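Isomaltodextranase (Arthrobacter globiformis, PDB 5AWO) hydrolyses (1->6)-alpha-D-glucosidic linkages in polysaccharides, releasing isomaltose units one after another from the non-reducing ends of the chains. Local coordinates at residues A[63-66]-A[67-71]; A[108-111]-A[112-115]; A[359-362]-A[363-366]. All coordinates share one frame; numbering follows the deposited sequence. Where two conformers were deposited one is given.

Interaction 1: residues A[63-66]-A[67-71]; sequences IDWL and AGNFA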
# COMPACT_ATOMS: atom_id res chain seq x y z
N ILE A 63 -6.72 -1.64 -24.63
CA ILE A 63 -5.98 -0.40 -24.52
C ILE A 63 -6.73 0.76 -25.21
O ILE A 63 -6.81 1.86 -24.67
CB ILE A 63 -4.55 -0.51 -25.09
CG1 ILE A 63 -3.70 -1.39 -24.18
CG2 ILE A 63 -3.93 0.87 -25.29
CD1 ILE A 63 -2.36 -1.76 -24.77
N ASP A 64 -7.23 0.50 -26.41
CA ASP A 64 -7.93 1.55 -27.17
C ASP A 64 -9.19 1.99 -26.43
O ASP A 64 -9.50 3.18 -26.37
CB ASP A 64 -8.25 1.07 -28.59
CG ASP A 64 -7.00 0.89 -29.45
OD1 ASP A 64 -5.95 1.45 -29.10
OD2 ASP A 64 -7.11 0.19 -30.49
N TRP A 65 -9.88 1.04 -25.82
CA TRP A 65 -11.05 1.33 -24.98
C TRP A 65 -10.64 2.15 -23.76
O TRP A 65 -11.27 3.14 -23.46
CB TRP A 65 -11.74 0.02 -24.59
CG TRP A 65 -12.68 0.09 -23.42
CD1 TRP A 65 -13.88 0.75 -23.34
CD2 TRP A 65 -12.49 -0.55 -22.16
NE1 TRP A 65 -14.44 0.53 -22.11
CE2 TRP A 65 -13.62 -0.28 -21.38
CE3 TRP A 65 -11.49 -1.38 -21.64
CZ2 TRP A 65 -13.76 -0.76 -20.09
CZ3 TRP A 65 -11.63 -1.87 -20.35
CH2 TRP A 65 -12.76 -1.56 -19.59
N LEU A 66 -9.55 1.77 -23.09
CA LEU A 66 -9.09 2.54 -21.95
C LEU A 66 -8.72 3.95 -22.37
O LEU A 66 -9.03 4.92 -21.69
CB LEU A 66 -7.87 1.90 -21.28
CG LEU A 66 -8.16 0.56 -20.62
CD1 LEU A 66 -6.84 -0.12 -20.35
CD2 LEU A 66 -8.98 0.72 -19.35
N ALA A 67 -8.02 4.09 -23.50
CA ALA A 67 -7.55 5.39 -23.89
C ALA A 67 -8.71 6.38 -24.13
O ALA A 67 -8.54 7.56 -23.91
CB ALA A 67 -6.69 5.29 -25.13
N GLY A 68 -9.85 5.85 -24.58
CA GLY A 68 -11.02 6.68 -24.86
C GLY A 68 -11.99 6.91 -23.71
O GLY A 68 -12.86 7.78 -23.80
N ASN A 69 -11.86 6.15 -22.65
CA ASN A 69 -12.77 6.31 -21.54
C ASN A 69 -11.89 6.56 -20.30
O ASN A 69 -11.65 7.70 -19.88
CB ASN A 69 -13.70 5.08 -21.47
CG ASN A 69 -14.51 4.83 -22.78
OD1 ASN A 69 -15.72 5.12 -22.84
ND2 ASN A 69 -13.87 4.28 -23.81
N PHE A 70 -11.23 5.54 -19.80
CA PHE A 70 -10.68 5.62 -18.45
C PHE A 70 -9.36 6.33 -18.24
O PHE A 70 -9.07 6.78 -17.14
CB PHE A 70 -10.60 4.21 -17.87
CG PHE A 70 -11.93 3.54 -17.80
CD1 PHE A 70 -12.74 3.74 -16.71
CD2 PHE A 70 -12.42 2.83 -18.88
CE1 PHE A 70 -13.99 3.18 -16.64
CE2 PHE A 70 -13.69 2.28 -18.83
CZ PHE A 70 -14.47 2.43 -17.68
N ALA A 71 -8.53 6.43 -19.28
CA ALA A 71 -7.27 7.15 -19.13
C ALA A 71 -7.48 8.58 -18.72
O ALA A 71 -6.71 9.12 -17.94
CB ALA A 71 -6.46 7.07 -20.43

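Interaction 2: residues A[108-111]-A[112-115]; sequences AYWA and NYLA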
# COMPACT_ATOMS: atom_id res chain seq x y z
N ALA A 108 8.68 -2.76 -26.02
CA ALA A 108 8.94 -1.36 -26.37
C ALA A 108 7.87 -0.84 -27.31
O ALA A 108 7.41 0.29 -27.17
CB ALA A 108 10.31 -1.21 -27.02
N TYR A 109 7.47 -1.65 -28.27
CA TYR A 109 6.39 -1.28 -29.17
C TYR A 109 5.14 -0.92 -28.37
O TYR A 109 4.51 0.11 -28.61
CB TYR A 109 6.06 -2.38 -30.15
CG TYR A 109 4.84 -2.06 -30.97
CD1 TYR A 109 3.56 -2.38 -30.52
CD2 TYR A 109 4.95 -1.42 -32.21
CE1 TYR A 109 2.44 -2.10 -31.26
CE2 TYR A 109 3.82 -1.12 -32.96
CZ TYR A 109 2.56 -1.46 -32.48
OH TYR A 109 1.41 -1.18 -33.20
N TRP A 110 4.80 -1.77 -27.40
CA TRP A 110 3.57 -1.52 -26.65
C TRP A 110 3.71 -0.34 -25.71
O TRP A 110 2.74 0.40 -25.52
CB TRP A 110 3.09 -2.80 -25.94
CG TRP A 110 2.46 -3.69 -26.96
CD1 TRP A 110 2.91 -4.90 -27.39
CD2 TRP A 110 1.29 -3.40 -27.75
NE1 TRP A 110 2.09 -5.39 -28.34
CE2 TRP A 110 1.09 -4.49 -28.59
CE3 TRP A 110 0.38 -2.33 -27.79
CZ2 TRP A 110 0.03 -4.56 -29.51
CZ3 TRP A 110 -0.68 -2.40 -28.70
CH2 TRP A 110 -0.84 -3.50 -29.55
N ALA A 111 4.88 -0.13 -25.12
CA ALA A 111 5.11 1.05 -24.29
C ALA A 111 4.96 2.33 -25.13
O ALA A 111 4.42 3.32 -24.66
CB ALA A 111 6.45 0.99 -23.61
N ASN A 112 5.44 2.32 -26.37
CA ASN A 112 5.25 3.48 -27.24
C ASN A 112 3.80 3.68 -27.69
O ASN A 112 3.32 4.83 -27.77
CB ASN A 112 6.16 3.41 -28.45
CG ASN A 112 6.08 4.66 -29.30
OD1 ASN A 112 6.52 5.73 -28.87
ND2 ASN A 112 5.47 4.56 -30.47
N TYR A 113 3.10 2.59 -28.01
CA TYR A 113 1.69 2.63 -28.40
C TYR A 113 0.90 3.25 -27.25
O TYR A 113 0.06 4.13 -27.45
CB TYR A 113 1.20 1.20 -28.73
CG TYR A 113 -0.22 1.08 -29.25
CD1 TYR A 113 -1.31 1.11 -28.38
CD2 TYR A 113 -0.48 0.92 -30.62
CE1 TYR A 113 -2.61 0.98 -28.86
CE2 TYR A 113 -1.77 0.81 -31.10
CZ TYR A 113 -2.83 0.86 -30.22
OH TYR A 113 -4.12 0.74 -30.71
N LEU A 114 1.18 2.79 -26.03
CA LEU A 114 0.56 3.39 -24.83
C LEU A 114 0.91 4.87 -24.67
O LEU A 114 0.04 5.71 -24.42
CB LEU A 114 0.94 2.56 -23.57
CG LEU A 114 0.20 1.23 -23.43
CD1 LEU A 114 0.98 0.19 -22.63
CD2 LEU A 114 -1.18 1.43 -22.83
N ALA A 115 2.18 5.22 -24.85
CA ALA A 115 2.62 6.62 -24.77
C ALA A 115 1.85 7.53 -25.73
O ALA A 115 1.44 8.64 -25.35
CB ALA A 115 4.11 6.71 -25.05
O HOH W 1 4.46 1.65 -30.95

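Interaction 3: residues A[359-362]-A[363-366]; sequences YTNK and EVLQ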
# COMPACT_ATOMS: atom_id res chain seq x y z
N TYR A 359 -16.11 3.56 -11.52
CA TYR A 359 -14.69 3.89 -11.47
C TYR A 359 -14.42 5.38 -11.69
O TYR A 359 -13.30 5.84 -11.48
CB TYR A 359 -13.99 3.08 -12.55
CG TYR A 359 -14.10 1.60 -12.35
CD1 TYR A 359 -13.74 1.00 -11.13
CD2 TYR A 359 -14.57 0.76 -13.36
CE1 TYR A 359 -13.81 -0.36 -10.94
CE2 TYR A 359 -14.63 -0.61 -13.17
CZ TYR A 359 -14.27 -1.17 -11.96
OH TYR A 359 -14.31 -2.54 -11.79
N THR A 360 -15.43 6.13 -12.12
CA THR A 360 -15.23 7.48 -12.65
C THR A 360 -15.99 8.57 -11.88
O THR A 360 -16.26 9.65 -12.43
CB THR A 360 -15.56 7.53 -14.15
OG1 THR A 360 -16.94 7.19 -14.34
CG2 THR A 360 -14.65 6.58 -14.92
N ASN A 361 -16.33 8.32 -10.62
CA ASN A 361 -16.88 9.38 -9.77
C ASN A 361 -15.72 10.29 -9.35
O ASN A 361 -14.83 9.89 -8.60
CB ASN A 361 -17.58 8.76 -8.56
CG ASN A 361 -18.12 9.78 -7.57
OD1 ASN A 361 -17.58 10.86 -7.39
ND2 ASN A 361 -19.16 9.40 -6.88
N LYS A 362 -15.72 11.51 -9.88
CA LYS A 362 -14.60 12.42 -9.68
C LYS A 362 -14.36 12.73 -8.21
O LYS A 362 -13.20 12.90 -7.81
CB LYS A 362 -14.80 13.71 -10.50
CG LYS A 362 -14.65 13.49 -12.01
CD LYS A 362 -15.35 14.59 -12.82
CE LYS A 362 -15.51 14.25 -14.30
NZ LYS A 362 -16.74 13.48 -14.71
N GLU A 363 -15.41 12.82 -7.40
CA GLU A 363 -15.24 13.15 -5.99
C GLU A 363 -14.62 12.00 -5.20
O GLU A 363 -13.83 12.21 -4.30
CB GLU A 363 -16.56 13.58 -5.36
CG GLU A 363 -17.20 14.76 -6.06
CD GLU A 363 -18.14 15.51 -5.14
OE1 GLU A 363 -17.67 16.08 -4.14
OE2 GLU A 363 -19.36 15.50 -5.40
N VAL A 364 -15.02 10.77 -5.51
CA VAL A 364 -14.43 9.58 -4.91
C VAL A 364 -12.98 9.47 -5.36
O VAL A 364 -12.09 9.27 -4.53
CB VAL A 364 -15.27 8.33 -5.23
CG1 VAL A 364 -14.56 7.07 -4.77
CG2 VAL A 364 -16.65 8.41 -4.56
N LEU A 365 -12.73 9.67 -6.65
CA LEU A 365 -11.35 9.65 -7.15
C LEU A 365 -10.50 10.72 -6.47
O LEU A 365 -9.30 10.50 -6.24
CB LEU A 365 -11.28 9.80 -8.66
CG LEU A 365 -11.81 8.59 -9.45
CD1 LEU A 365 -11.88 8.93 -10.94
CD2 LEU A 365 -10.97 7.34 -9.20
N GLN A 366 -11.09 11.87 -6.18
CA GLN A 366 -10.31 12.95 -5.60
C GLN A 366 -9.70 12.51 -4.29
O GLN A 366 -8.60 12.95 -3.95
CB GLN A 366 -11.15 14.20 -5.44
CG GLN A 366 -10.32 15.44 -5.16
CD GLN A 366 -9.48 15.84 -6.35
OE1 GLN A 366 -9.98 15.91 -7.46
NE2 GLN A 366 -8.18 16.06 -6.13
O HOH W 2 -11.12 13.55 -9.48

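Interaction 1: residues A[63-66]-A[67-71]
Phe-70 turns its edge toward one face of the Trp-65 indole in an offset edge-to-face pair, the planes 70° apart and the centroid of the six-membered ring 5.2 Å from that of the phenyl. The closest approach of the two rings is CE2 of Phe-70 to CZ2 of Trp-65, 3.3 Å, while NE1 of the indole sits at the phenyl edge, in its plane. In one of its two conformers, Asn-69 lays its amide obliquely by the indole, ND2 3.6 Å from CD1 of Trp-65. From there ND2 donates to Trp-65 O over 2.9 Å, nearly straight at 163° and in the carbonyl plane, on a lone pair. The indole reaches these partners because its CG is anti to the backbone N (chi1 162°), swinging the ring toward the residues that follow. Leu-66 O takes two donors from opposite faces of its plane: Ala-71 N at 2.9 Å and Asn-69 N at 3.2 Å. CD2 of Leu-66 also packs on CD2 of Phe-70. The regular bond Ala-67 N to Ile-63 O gives way to these spans of five and three as Asn-69 leaves helical geometry. This is the C-terminal end of helix 56-68, the outer helix connecting parallel strands 39-42 and 77-79 of the TIM barrel.

Interaction 2: residues A[108-111]-A[112-115]
Asn-112, Tyr-113, Leu-114 and Ala-115 each give their backbone N-H to the carbonyl four residues earlier, Ala-108 to Ala-111. All four bonds of this regular run of helix 107-116 measure 2.9 Å from N to O, and the straightest, Leu-114 N to Trp-110 O, has an N-H...O angle of 168°. On the side-chain surface Trp-110 and Tyr-113 lie alongside each other and point the same way. The indole meets the phenol edge to face: CZ3 of Trp-110 stands over one face of the Tyr-113 ring, 3.6 Å from its CG, and the planes are 61° apart. With chi1 at -176°, the Tyr-113 ring leaves the backbone on the side of its carbonyl carbon and comes out beside the indole. Tyr-109 also runs alongside Tyr-113, its OH 3.8 Å from CD2 of that ring, while its CD1 lies over the centre of the Trp-110 indole. Leu-114 settles CG and CD1 against Trp-110 O. In one of two conformers of Asn-112, a water bridges its ND2 to Tyr-109 O. Tyr-113 OH is hydrogen-bonded to Asp-64 OD1 and Lys-60 NZ, and Trp-110 NE1 to Glu-56 OE2. Both rings are buried, yet each has its polar group satisfied by helix 56-68, so the edge-to-face contact and these hydrogen bonds probably fix together how the rings are turned.

Interaction 3: residues A[359-362]-A[363-366]
Asn-361 is the N-cap of helix 362-370, OD1 accepting from Val-364 N at 3.2 Å with an N-H...O angle of 165°, and weakly from Glu-363 N. A chi1 of 177° turns the carboxamide away from its own N and over the first turn; Val-364 N lies well above the plane of the side-chain C=O, not on a lone pair. Val-364 crosses this side chain at about a right angle, its CG2 branch 3.6 Å from ND2. That ND2 is itself bonded to Leu-439 O, so both ends of the amide are held and its flip is fixed. Backbone Asn-361 O receives Leu-365 N at 2.9 Å, nearly along the C=O axis. Leu-365 has CG anti to its own carbonyl carbon (chi1 -69°) and reaches back with CD1 to within 3.4 Å of Tyr-359 O. Glu-363, extended beyond CG, runs out to a salt bridge with Arg-437 and a hydrogen bond with His-442. Lys-362 O binds Gln-366 N and a water, which reaches Gln-366 OE1 only weakly. Helix 362-370 is thus wedged between the barrel, where Val-364 and Leu-365 touch helix 326-339 and Leu-365 also strand 343-345, and strand 460-466 of the C-terminal beta sandwich, met by Val-364 and Gln-366.

Overall arrangement
Along the chain the contacts come in the order 1, 2, 3, and interaction 1 stands between the others in space: its centre is about 14 Å from that of interaction 2 and about 16 Å from that of interaction 3. The centres of 2 and 3 are about 27 Å apart, and they do not touch. Helix 56-68 packs on helix 107-116 through Ile-63, which meets Trp-110, Tyr-113 and Leu-114; just past its C-terminal end, Phe-70 rests on Tyr-359 and Thr-360. Two successive outer barrel helices and the entry to helix 362-370 therefore form a chain of touching elements, the last meeting the C-terminal beta sandwich, away from the two aspartates that probably serve as nucleophile and proton donor.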